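Local structure of citrate synthase (Metallosphaera sedula, 6ABX) at residues V46-L49 / G53-P56; I113-K118 / D197-V202. The protein probably catalyses the condensation of oxaloacetate with acetyl-CoA, with hydrolysis of the thioester, to give citrate and CoA in the tricarboxylic acid cycle. All coordinates share one frame; numbering follows the deposited sequence.

Contact 1 (V46-L49 / G53-P56)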
loop_
_atom_site.group_PDB
_atom_site.type_symbol
_atom_site.label_atom_id
_atom_site.label_comp_id
_atom_site.label_asym_id
_atom_site.label_seq_id
_atom_site.Cartn_x
_atom_site.Cartn_y
_atom_site.Cartn_z
ATOM N N VAL A 46 -1.022 -5.678 -25.703
ATOM C CA VAL A 46 -0.391 -4.571 -24.953
ATOM C C VAL A 46 0.125 -5.028 -23.587
ATOM O O VAL A 46 1.169 -4.495 -23.161
ATOM C CB VAL A 46 -1.322 -3.337 -24.850
ATOM C CG1 VAL A 46 -0.630 -2.210 -24.106
ATOM C CG2 VAL A 46 -1.741 -2.848 -26.217
ATOM N N ALA A 47 -0.565 -5.936 -22.888
ATOM C CA ALA A 47 -0.058 -6.488 -21.618
ATOM C C ALA A 47 1.282 -7.197 -21.882
ATOM O O ALA A 47 2.261 -6.980 -21.150
ATOM C CB ALA A 47 -1.037 -7.436 -20.997
ATOM N N TYR A 48 1.366 -7.935 -22.997
ATOM C CA TYR A 48 2.635 -8.573 -23.381
ATOM C C TYR A 48 3.709 -7.504 -23.562
ATOM O O TYR A 48 4.870 -7.696 -23.103
ATOM C CB TYR A 48 2.467 -9.383 -24.668
ATOM C CG TYR A 48 3.657 -10.259 -25.034
ATOM C CD1 TYR A 48 4.814 -9.704 -25.554
ATOM C CD2 TYR A 48 3.625 -11.612 -24.788
ATOM C CE1 TYR A 48 5.916 -10.483 -25.846
ATOM C CE2 TYR A 48 4.691 -12.421 -25.138
ATOM C CZ TYR A 48 5.863 -11.838 -25.601
ATOM O OH TYR A 48 6.937 -12.657 -25.855
ATOM N N LEU A 49 3.377 -6.481 -24.337
ATOM C CA LEU A 49 4.339 -5.393 -24.635
ATOM C C LEU A 49 4.846 -4.763 -23.344
ATOM O O LEU A 49 6.089 -4.572 -23.154
ATOM C CB LEU A 49 3.670 -4.359 -25.517
ATOM C CG LEU A 49 4.474 -3.105 -25.813
ATOM C CD1 LEU A 49 5.735 -3.442 -26.611
ATOM C CD2 LEU A 49 3.610 -2.141 -26.554
ATOM N N GLY A 53 8.475 -6.092 -23.085
ATOM C CA GLY A 53 9.236 -5.036 -23.697
ATOM C C GLY A 53 9.225 -5.032 -25.220
ATOM O O GLY A 53 9.848 -4.177 -25.804
ATOM N N LYS A 54 8.487 -5.956 -25.828
ATOM C CA LYS A 54 8.447 -6.044 -27.281
ATOM C C LYS A 54 7.089 -6.558 -27.719
ATOM O O LYS A 54 6.391 -7.226 -26.947
ATOM C CB LYS A 54 9.564 -6.969 -27.771
ATOM C CG LYS A 54 9.400 -8.432 -27.424
ATOM C CD LYS A 54 10.648 -9.278 -27.694
ATOM C CE LYS A 54 10.489 -10.780 -27.446
ATOM N NZ LYS A 54 9.374 -11.142 -26.520
ATOM N N LEU A 55 6.717 -6.242 -28.965
ATOM C CA LEU A 55 5.500 -6.835 -29.518
ATOM C C LEU A 55 5.708 -8.332 -29.721
ATOM O O LEU A 55 6.761 -8.802 -30.210
ATOM C CB LEU A 55 5.090 -6.147 -30.811
ATOM C CG LEU A 55 4.621 -4.700 -30.708
ATOM C CD1 LEU A 55 4.519 -4.067 -32.063
ATOM C CD2 LEU A 55 3.294 -4.589 -29.990
ATOM N N PRO A 56 4.679 -9.144 -29.424
ATOM C CA PRO A 56 4.817 -10.588 -29.535
ATOM C C PRO A 56 4.674 -11.096 -30.971
ATOM O O PRO A 56 3.926 -10.544 -31.734
ATOM C CB PRO A 56 3.627 -11.101 -28.714
ATOM C CG PRO A 56 2.594 -10.017 -28.892
ATOM C CD PRO A 56 3.396 -8.732 -28.819
#

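Contact 2 (I113-K118 / D197-V202)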
loop_
_atom_site.group_PDB
_atom_site.type_symbol
_atom_site.label_atom_id
_atom_site.label_comp_id
_atom_site.label_asym_id
_atom_site.label_seq_id
_atom_site.Cartn_x
_atom_site.Cartn_y
_atom_site.Cartn_z
ATOM N N ILE A 113 6.349 -11.792 -12.659
ATOM C CA ILE A 113 5.433 -11.586 -13.815
ATOM C C ILE A 113 4.334 -12.648 -13.767
ATOM O O ILE A 113 3.183 -12.356 -14.121
ATOM C CB ILE A 113 6.151 -11.485 -15.182
ATOM C CG1 ILE A 113 7.016 -10.222 -15.231
ATOM C CG2 ILE A 113 5.129 -11.454 -16.320
ATOM C CD1 ILE A 113 7.933 -10.133 -16.456
ATOM N N GLY A 114 4.659 -13.876 -13.325
ATOM C CA GLY A 114 3.596 -14.907 -13.202
ATOM C C GLY A 114 2.510 -14.489 -12.207
ATOM O O GLY A 114 1.333 -14.754 -12.434
ATOM N N LYS A 115 2.911 -13.857 -11.104
ATOM C CA LYS A 115 1.940 -13.364 -10.099
ATOM C C LYS A 115 1.162 -12.176 -10.647
ATOM O O LYS A 115 -0.044 -12.079 -10.402
ATOM C CB LYS A 115 2.653 -13.079 -8.775
ATOM C CG LYS A 115 3.126 -14.343 -8.077
ATOM C CD LYS A 115 4.128 -14.097 -6.967
ATOM C CE LYS A 115 4.465 -15.382 -6.245
ATOM N NZ LYS A 115 5.588 -15.193 -5.314
ATOM N N ALA A 116 1.820 -11.333 -11.451
ATOM C CA ALA A 116 1.161 -10.193 -12.131
ATOM C C ALA A 116 0.073 -10.721 -13.079
ATOM O O ALA A 116 -1.024 -10.207 -13.149
ATOM C CB ALA A 116 2.200 -9.366 -12.848
ATOM N N ILE A 117 0.400 -11.787 -13.786
ATOM C CA ILE A 117 -0.544 -12.440 -14.726
ATOM C C ILE A 117 -1.745 -13.006 -13.960
ATOM O O ILE A 117 -2.896 -12.741 -14.374
ATOM C CB ILE A 117 0.156 -13.535 -15.561
ATOM C CG1 ILE A 117 1.091 -12.906 -16.595
ATOM C CG2 ILE A 117 -0.867 -14.472 -16.200
ATOM C CD1 ILE A 117 2.067 -13.919 -17.181
ATOM N N LYS A 118 -1.511 -13.638 -12.798
ATOM C CA LYS A 118 -2.598 -14.135 -12.002
ATOM C C LYS A 118 -3.539 -13.003 -11.565
ATOM O O LYS A 118 -4.773 -13.110 -11.649
ATOM C CB LYS A 118 -2.081 -14.923 -10.805
ATOM C CG LYS A 118 -1.565 -16.308 -11.182
ATOM C CD LYS A 118 -1.001 -17.048 -10.016
ATOM C CE LYS A 118 -0.789 -18.501 -10.394
ATOM N NZ LYS A 118 -0.122 -19.243 -9.306
ATOM N N ASP A 197 6.725 -8.397 -1.258
ATOM C CA ASP A 197 6.285 -9.173 -2.440
ATOM C C ASP A 197 5.362 -8.345 -3.348
ATOM O O ASP A 197 4.840 -7.318 -2.972
ATOM C CB ASP A 197 5.564 -10.409 -1.938
ATOM C CG ASP A 197 4.288 -10.066 -1.208
ATOM O OD1 ASP A 197 4.380 -9.699 -0.020
ATOM O OD2 ASP A 197 3.201 -10.145 -1.841
ATOM N N ILE A 198 5.146 -8.853 -4.576
ATOM C CA ILE A 198 4.426 -8.109 -5.586
ATOM C C ILE A 198 2.941 -7.964 -5.232
ATOM O O ILE A 198 2.326 -6.922 -5.570
ATOM C CB ILE A 198 4.610 -8.757 -6.984
ATOM C CG1 ILE A 198 4.104 -7.876 -8.120
ATOM C CG2 ILE A 198 4.021 -10.154 -7.089
ATOM C CD1 ILE A 198 4.792 -6.548 -8.241
ATOM N N TYR A 199 2.343 -8.930 -4.540
ATOM C CA TYR A 199 0.943 -8.753 -4.071
ATOM C C TYR A 199 0.838 -7.608 -3.075
ATOM O O TYR A 199 -0.103 -6.801 -3.184
ATOM C CB TYR A 199 0.342 -10.033 -3.492
ATOM C CG TYR A 199 0.134 -11.183 -4.442
ATOM C CD1 TYR A 199 -1.010 -11.304 -5.221
ATOM C CD2 TYR A 199 1.089 -12.187 -4.551
ATOM C CE1 TYR A 199 -1.233 -12.413 -6.026
ATOM C CE2 TYR A 199 0.881 -13.298 -5.346
ATOM C CZ TYR A 199 -0.281 -13.421 -6.089
ATOM O OH TYR A 199 -0.460 -14.541 -6.857
ATOM N N SER A 200 1.774 -7.517 -2.113
ATOM C CA SER A 200 1.836 -6.385 -1.169
ATOM C C SER A 200 1.901 -5.063 -1.930
ATOM O O SER A 200 1.180 -4.105 -1.607
ATOM C CB SER A 200 3.024 -6.527 -0.256
ATOM O OG SER A 200 2.854 -7.603 0.648
ATOM N N SER A 201 2.724 -5.026 -2.991
ATOM C CA SER A 201 2.823 -3.783 -3.843
ATOM C C SER A 201 1.461 -3.396 -4.413
ATOM O O SER A 201 1.040 -2.219 -4.318
ATOM C CB SER A 201 3.831 -3.905 -4.966
ATOM O OG SER A 201 5.099 -3.987 -4.409
ATOM N N VAL A 202 0.812 -4.363 -5.064
ATOM C CA VAL A 202 -0.441 -4.131 -5.714
ATOM C C VAL A 202 -1.521 -3.749 -4.696
ATOM O O VAL A 202 -2.333 -2.865 -4.983
ATOM C CB VAL A 202 -0.880 -5.288 -6.619
ATOM C CG1 VAL A 202 -2.344 -5.181 -7.101
ATOM C CG2 VAL A 202 0.064 -5.416 -7.811
#

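Contact 1 (V46-L49 / G53-P56)
Tyr48, in the second half of helix 43-52, lays one face of its ring against Pro56, just past the point where the helix stops at a glycine in left-handed conformation. Gly53 is that residue, the first to leave helical geometry, with positive phi; its N still donates to Leu49 O at 2.8 Å, but the N-H...O angle is only 141° and the donor is well tilted from the carbonyl plane. The chain then folds back along the helix before helix 58-69 begins. The tight part is around the tyrosine: Pro56 CB sits 3.6 Å from the centre of the Tyr48 ring and nearly on its normal, a CH-pi contact, while Phe64 packs edge-to-face with the same ring. Pro56 O accepts a hydrogen bond from Arg370 of the second subunit. With CG anti to the backbone N (chi1 -171°), Tyr48 reaches out from the helix to the returning loop. Beside it, Leu49 CD1 presses on Lys54 C at 3.6 Å, and Leu49 CD2 meets Leu55 CD2 more loosely. The solvent side, at Gly53 and Lys54, is looser still. The Lys54 chain crosses the tyrosine obliquely and bends at its last torsion, bringing NZ within 2.9 Å of Tyr48 OH in a weak hydrogen bond, with Glu60 a distant second partner. A leucine in place of Tyr48 would probably leave Pro56 CB without a ring face and Lys54 NZ without the hydroxyl it weakly bonds. Lys54 O lies in the plane of the Tyr48 ring, 3.3 Å from CD1 at its edge, and also receives the CA-H of Leu49 at a CA...O distance of 3.6 Å.

Contact 2 (I113-K118 / D197-V202)
Lys115 turns its CG away from its own carbonyl carbon (chi1 -70°), and Tyr199 uses the same kind of first torsion (chi1 -66°), which brings the lysine chain and the phenol together at about a right angle. Beyond CG the lysine is fully extended. Its CG and CD approach Tyr199 CE2, each at 3.7 Å, while its CB rests on Ile198 CG2 at 3.6 Å. Only the aliphatic part of Lys115 does the packing: NZ runs on past the contact to the carbonyl oxygens of Ser108 and Gly110, bonds likely to fix the direction of the chain and offset the burial of its charge, and the tyrosine hydroxyl is likewise bound elsewhere, to Asp106 OD2. Lys118 CD passes that hydroxyl more loosely, 4.1 Å from Tyr199 OH. Asp197 is the N-cap of helix 198-209. Its OD2 accepts from Ser200 N at 3.0 Å, and OD1 takes the Ser200 hydroxyl at 2.7 Å, both from above the carboxylate plane; Lys210 of the second subunit makes a salt bridge to OD1. This is plain helix-helix packing: the segment axes pass 10.5 Å apart, inclined at 46°. Helix 324-343 touches both partners, through Thr337 on Ala116 and Val340 on Ile198, and helix 43-52 lies against helix 112-134.

In the fold
The two contacts come in series along the chain, contact 1 closing before contact 2 opens. Their centres are 18 Å apart and their nearest atoms about 7 Å, so they do not touch. What joins them is helix 43-52: contact 1 uses its residues 46-49, and from its C-terminal end Trp51 and Tyr52 pack on Ile113, Ala116 and Ile117 of helix 112-134, with Tyr52 also meeting Tyr48. Contact 1 is local, turning one helix toward the next, whereas contact 2 brings together helices far apart in sequence. Both lie away from the residues that bind oxaloacetate and acetyl-CoA, and both reach the second subunit, so they belong to the mainly helical framework of the dimer.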